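Local coordinates for protein restriction endonuclease S subunits (PDB 3OKG) that probably recognises DNA as the specificity subunit of a type I restriction-modification methyltransferase, which is built from M and S polypeptides, at residues V52-S57 against P107-Q112; G88-A93 against H135-D140. All blocks are in the same frame, centred on the assembly; numbering follows the deposited sequence.

Contact 1: V52-S57 against P107-Q112. With SO4 (sulfate ion), chain D.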
loop_
_atom_site.group_PDB
_atom_site.type_symbol
_atom_site.label_atom_id
_atom_site.label_comp_id
_atom_site.label_asym_id
_atom_site.label_seq_id
_atom_site.Cartn_x
_atom_site.Cartn_y
_atom_site.Cartn_z
ATOM N N VAL A 52 7.720 33.321 10.612
ATOM C CA VAL A 52 7.461 31.906 10.380
ATOM C C VAL A 52 7.976 31.530 8.999
ATOM O O VAL A 52 7.694 32.241 8.022
ATOM C CB VAL A 52 5.963 31.585 10.488
ATOM C CG1 VAL A 52 5.753 30.103 10.230
ATOM C CG2 VAL A 52 5.433 31.954 11.880
ATOM N N TYR A 53 8.755 30.446 8.912
ATOM C CA TYR A 53 9.407 30.062 7.663
ATOM C C TYR A 53 8.798 28.783 7.115
ATOM O O TYR A 53 8.697 27.786 7.831
ATOM C CB TYR A 53 10.891 29.819 7.904
ATOM C CG TYR A 53 11.685 29.515 6.672
ATOM C CD1 TYR A 53 11.456 30.210 5.489
ATOM C CD2 TYR A 53 12.682 28.565 6.695
ATOM C CE1 TYR A 53 12.182 29.922 4.348
ATOM C CE2 TYR A 53 13.434 28.289 5.561
ATOM C CZ TYR A 53 13.175 28.983 4.397
ATOM O OH TYR A 53 13.922 28.712 3.278
ATOM N N VAL A 54 8.391 28.828 5.851
ATOM C CA VAL A 54 7.915 27.644 5.139
ATOM C C VAL A 54 8.982 27.142 4.138
ATOM O O VAL A 54 9.233 27.774 3.122
ATOM C CB VAL A 54 6.603 27.950 4.374
ATOM C CG1 VAL A 54 6.042 26.665 3.789
ATOM C CG2 VAL A 54 5.559 28.627 5.309
ATOM N N ASP A 55 9.621 26.019 4.439
ATOM C CA ASP A 55 10.516 25.396 3.480
ATOM C C ASP A 55 9.831 24.160 2.950
ATOM O O ASP A 55 8.681 23.891 3.287
ATOM C CB ASP A 55 11.877 25.052 4.099
ATOM C CG ASP A 55 11.772 24.104 5.277
ATOM O OD1 ASP A 55 10.655 23.683 5.653
ATOM O OD2 ASP A 55 12.833 23.789 5.841
ATOM N N ILE A 56 10.538 23.417 2.105
ATOM C CA ILE A 56 9.988 22.214 1.491
ATOM C C ILE A 56 9.570 21.197 2.545
ATOM O O ILE A 56 8.505 20.589 2.446
ATOM C CB ILE A 56 10.998 21.559 0.531
ATOM C CG1 ILE A 56 11.328 22.507 -0.624
ATOM C CG2 ILE A 56 10.454 20.239 0.005
ATOM C CD1 ILE A 56 10.109 23.057 -1.330
ATOM N N SER A 57 10.416 21.017 3.555
ATOM C CA SER A 57 10.127 20.070 4.619
ATOM C C SER A 57 8.828 20.406 5.356
ATOM O O SER A 57 8.233 19.516 5.976
ATOM C CB SER A 57 11.304 19.968 5.606
ATOM O OG SER A 57 11.205 20.982 6.591
ATOM N N PRO A 107 -4.544 31.731 6.202
ATOM C CA PRO A 107 -4.480 33.129 6.638
ATOM C C PRO A 107 -3.516 33.354 7.805
ATOM O O PRO A 107 -2.934 34.432 7.876
ATOM C CB PRO A 107 -5.952 33.454 6.988
ATOM C CG PRO A 107 -6.663 32.126 7.011
ATOM C CD PRO A 107 -5.937 31.268 6.037
ATOM N N ASP A 108 -3.326 32.359 8.671
ATOM C CA ASP A 108 -2.424 32.492 9.811
ATOM C C ASP A 108 -0.988 32.776 9.367
ATOM O O ASP A 108 -0.199 33.325 10.118
ATOM C CB ASP A 108 -2.495 31.243 10.719
ATOM C CG ASP A 108 -3.111 30.020 10.010
ATOM O OD1 ASP A 108 -4.251 30.118 9.443
ATOM O OD2 ASP A 108 -2.457 28.947 10.044
ATOM N N LEU A 109 -0.665 32.443 8.121
ATOM C CA LEU A 109 0.701 32.626 7.612
ATOM C C LEU A 109 0.869 33.882 6.734
ATOM O O LEU A 109 1.902 34.070 6.094
ATOM C CB LEU A 109 1.150 31.369 6.839
ATOM C CG LEU A 109 1.415 30.165 7.728
ATOM C CD1 LEU A 109 1.910 28.938 6.947
ATOM C CD2 LEU A 109 2.424 30.572 8.793
ATOM N N ASP A 110 -0.136 34.743 6.707
ATOM C CA ASP A 110 -0.030 35.985 5.949
ATOM C C ASP A 110 1.164 36.829 6.388
ATOM O O ASP A 110 1.359 37.080 7.578
ATOM C CB ASP A 110 -1.314 36.820 6.077
ATOM C CG ASP A 110 -1.368 37.948 5.056
ATOM O OD1 ASP A 110 -1.596 37.677 3.860
ATOM O OD2 ASP A 110 -1.157 39.114 5.440
ATOM N N GLY A 111 1.966 37.252 5.425
ATOM C CA GLY A 111 3.085 38.127 5.696
ATOM C C GLY A 111 4.296 37.392 6.212
ATOM O O GLY A 111 5.291 38.016 6.588
ATOM N N GLN A 112 4.223 36.067 6.239
ATOM C CA GLN A 112 5.373 35.266 6.634
ATOM C C GLN A 112 6.268 34.965 5.416
ATOM O O GLN A 112 6.162 35.641 4.405
ATOM C CB GLN A 112 4.922 34.020 7.397
ATOM C CG GLN A 112 3.995 34.390 8.572
ATOM C CD GLN A 112 4.623 35.440 9.512
ATOM O OE1 GLN A 112 3.929 36.315 10.060
ATOM N NE2 GLN A 112 5.928 35.364 9.679
HETATM S S SO4 D . 14.182 24.368 0.761
HETATM O O1 SO4 D . 14.871 25.621 0.508
HETATM O O2 SO4 D . 12.739 24.628 0.806
HETATM O O3 SO4 D . 14.420 23.443 -0.343
HETATM O O4 SO4 D . 14.626 23.802 2.019
#
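Val52 and Leu109 meet at about a right angle, methyl against methyl, with Val52 CG1 3.7 Å from Leu109 CD2. Leu109 forks at CG between two valines of the same strand face: its other branch, CD1, lies 4.0 Å from Val54 CG2, where the two side chains pass at a slant. In Val52 the methyl that does the touching stands anti to the backbone N (chi1 180°), while in Val54 it is the one beside the N. Gln112, bent at CB-CG (chi2 -54°), slants across Val52, with Gln112 CG 3.9 Å from Val52 CB. The loop between strands 102-104 and 113-115 packs here on strand 50-54 of a mixed sheet, just before it enters strand 113-115, which runs parallel to 50-54. It makes a type II beta turn from Leu109 to Gln112, whose last two residues, Gly111 and Gln112, also form a G1 beta bulge opposite Ile85. The turn is closed by a backbone bond from Gln112 N to Leu109 O. Beyond the strand, a sulfate, probably from the crystallisation liquor, accepts a hydrogen bond from Ile56 N at its O2 (2.8 Å, 151°); Ser115 and Arg80 also hold it.

Contact 2: G88-A93 against H135-D140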
loop_
_atom_site.group_PDB
_atom_site.type_symbol
_atom_site.label_atom_id
_atom_site.label_comp_id
_atom_site.label_asym_id
_atom_site.label_seq_id
_atom_site.Cartn_x
_atom_site.Cartn_y
_atom_site.Cartn_z
ATOM N N GLY A 88 -3.707 32.814 0.913
ATOM C CA GLY A 88 -4.259 32.462 -0.381
ATOM C C GLY A 88 -3.226 32.231 -1.468
ATOM O O GLY A 88 -3.583 31.794 -2.569
ATOM N N ASP A 89 -1.949 32.522 -1.200
ATOM C CA ASP A 89 -0.939 32.244 -2.227
ATOM C C ASP A 89 -0.879 30.728 -2.406
ATOM O O ASP A 89 -1.123 29.983 -1.465
ATOM C CB ASP A 89 0.472 32.684 -1.808
ATOM C CG ASP A 89 0.685 34.190 -1.903
ATOM O OD1 ASP A 89 -0.147 34.892 -2.501
ATOM O OD2 ASP A 89 1.698 34.664 -1.365
ATOM N N VAL A 90 -0.510 30.283 -3.599
ATOM C CA VAL A 90 -0.101 28.910 -3.794
ATOM C C VAL A 90 1.407 28.909 -3.872
ATOM O O VAL A 90 1.990 29.715 -4.603
ATOM C CB VAL A 90 -0.725 28.339 -5.093
ATOM C CG1 VAL A 90 -0.144 26.942 -5.407
ATOM C CG2 VAL A 90 -2.260 28.284 -4.953
ATOM N N ILE A 91 2.066 28.014 -3.139
ATOM C CA ILE A 91 3.511 27.893 -3.290
ATOM C C ILE A 91 3.818 26.562 -3.950
ATOM O O ILE A 91 3.280 25.537 -3.582
ATOM C CB ILE A 91 4.251 28.037 -1.939
ATOM C CG1 ILE A 91 3.635 27.085 -0.906
ATOM C CG2 ILE A 91 4.048 29.450 -1.404
ATOM C CD1 ILE A 91 4.442 27.023 0.432
ATOM N N PHE A 92 4.707 26.593 -4.929
ATOM C CA PHE A 92 4.915 25.460 -5.827
ATOM C C PHE A 92 6.431 25.224 -5.928
ATOM O O PHE A 92 7.149 26.076 -6.448
ATOM C CB PHE A 92 4.366 25.874 -7.207
ATOM C CG PHE A 92 4.537 24.825 -8.272
ATOM C CD1 PHE A 92 3.469 24.029 -8.653
ATOM C CD2 PHE A 92 5.771 24.658 -8.911
ATOM C CE1 PHE A 92 3.620 23.073 -9.639
ATOM C CE2 PHE A 92 5.926 23.706 -9.897
ATOM C CZ PHE A 92 4.852 22.908 -10.262
ATOM N N ALA A 93 6.930 24.128 -5.372
ATOM C CA ALA A 93 8.385 23.925 -5.350
ATOM C C ALA A 93 8.886 23.753 -6.778
ATOM O O ALA A 93 8.296 22.993 -7.545
ATOM C CB ALA A 93 8.745 22.709 -4.519
ATOM N N HIS A 135 -5.547 23.631 -6.547
ATOM C CA HIS A 135 -5.851 22.292 -7.080
ATOM C C HIS A 135 -5.349 22.083 -8.496
ATOM O O HIS A 135 -4.814 21.042 -8.840
ATOM C CB HIS A 135 -7.351 22.013 -6.992
ATOM C CG HIS A 135 -7.808 21.760 -5.601
ATOM N ND1 HIS A 135 -7.448 20.630 -4.904
ATOM C CD2 HIS A 135 -8.619 22.472 -4.775
ATOM C CE1 HIS A 135 -7.996 20.661 -3.700
ATOM N NE2 HIS A 135 -8.713 21.770 -3.599
ATOM N N LEU A 136 -5.476 23.130 -9.303
ATOM C CA LEU A 136 -4.939 23.130 -10.656
ATOM C C LEU A 136 -3.433 22.876 -10.658
ATOM O O LEU A 136 -2.943 22.039 -11.417
ATOM C CB LEU A 136 -5.249 24.456 -11.355
ATOM C CG LEU A 136 -5.132 24.461 -12.881
ATOM C CD1 LEU A 136 -5.869 23.274 -13.481
ATOM C CD2 LEU A 136 -5.656 25.769 -13.456
ATOM N N CYS A 137 -2.698 23.595 -9.811
ATOM C CA CYS A 137 -1.254 23.424 -9.747
ATOM C C CYS A 137 -0.795 22.064 -9.259
ATOM O O CYS A 137 0.345 21.672 -9.503
ATOM C CB CYS A 137 -0.614 24.523 -8.898
ATOM S SG CYS A 137 -0.662 26.084 -9.775
ATOM N N ARG A 138 -1.659 21.343 -8.550
ATOM C CA ARG A 138 -1.302 19.980 -8.153
ATOM C C ARG A 138 -1.467 18.945 -9.264
ATOM O O ARG A 138 -1.093 17.773 -9.085
ATOM C CB ARG A 138 -2.121 19.572 -6.921
ATOM C CG ARG A 138 -1.624 20.333 -5.708
ATOM C CD ARG A 138 -2.113 19.787 -4.422
ATOM N NE ARG A 138 -1.905 18.356 -4.263
ATOM C CZ ARG A 138 -0.853 17.781 -3.698
ATOM N NH1 ARG A 138 0.159 18.501 -3.245
ATOM N NH2 ARG A 138 -0.827 16.464 -3.590
ATOM N N SER A 139 -2.030 19.355 -10.387
ATOM C CA SER A 139 -2.267 18.380 -11.447
ATOM C C SER A 139 -0.987 18.035 -12.200
ATOM O O SER A 139 -0.138 18.903 -12.425
ATOM C CB SER A 139 -3.285 18.875 -12.468
ATOM O OG SER A 139 -3.288 17.974 -13.571
ATOM N N ASP A 140 -0.873 16.777 -12.615
ATOM C CA ASP A 140 0.171 16.355 -13.574
ATOM C C ASP A 140 0.132 17.205 -14.866
ATOM O O ASP A 140 1.150 17.380 -15.523
ATOM C CB ASP A 140 -0.020 14.880 -13.971
ATOM C CG ASP A 140 0.297 13.904 -12.850
ATOM O OD1 ASP A 140 0.802 14.313 -11.774
ATOM O OD2 ASP A 140 0.032 12.693 -13.048
#
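With its CG anti to the backbone N (chi1 178°), Phe92 sends its ring from the strand toward helix 130-137, which carries Cys137. The cysteine has its SG beside its own backbone N (chi1 -72°), and the sulfur is not what meets the ring: the CB and the carbonyl oxygen of Cys137 do. That oxygen sits at the edge of the Phe92 ring, in its plane, 3.6 Å from CE1, so the rim carbons with their slightly positive hydrogens are turned to a partly negative atom. Next to it, CD1 of Phe92 lies 4.1 Å from Cys137 CB. Two residues back along the strand, on the same face, Val90 brings its CG1 to 4.3 Å from that same CB, which is therefore approached by both side chains. Here a helix is laid against one face of a small antiparallel sheet in which strand 90-93 is the middle member, between 102-104 and 118-121. Ile121 of the latter strand touches both Phe92 and Cys137, and Ile102 of the former touches Val90 and Phe92. All three residues of the contact are buried, and no hydrogen bond joins the two segments. Polar ties flank the cysteine: His135 bonds Glu185 of helix 174-216, and after it Arg138 pairs with Glu400 and Asp140 with Arg398, tying residues 138-140 to helix 392-407. Ser139 is an N-cap, its OG accepting from Phe141 N at the start of the next helix.

Both contacts lie in the first of the chain's two DNA-specificity (TRD) regions, with their centres about 15 Å apart. Their segments alternate along the chain, in the order 52-57, 88-93, 107-112, 135-140, so neither contact is completed before the other has begun. Contact 1 belongs to the mixed four-stranded sheet and contact 2 to the three-stranded antiparallel one. The sheets meet where Val54 CG1 lies 3.7 Å from Ile91 CD1; just after strand 50-54, Ile56 CD1 packs 3.5 Å from Ala93 CB. Strand 90-93 thus lies between the mixed sheet, through Ile91, and helix 130-137, through Val90 and Phe92; that helix is in turn bonded to long helix 174-216 through His135.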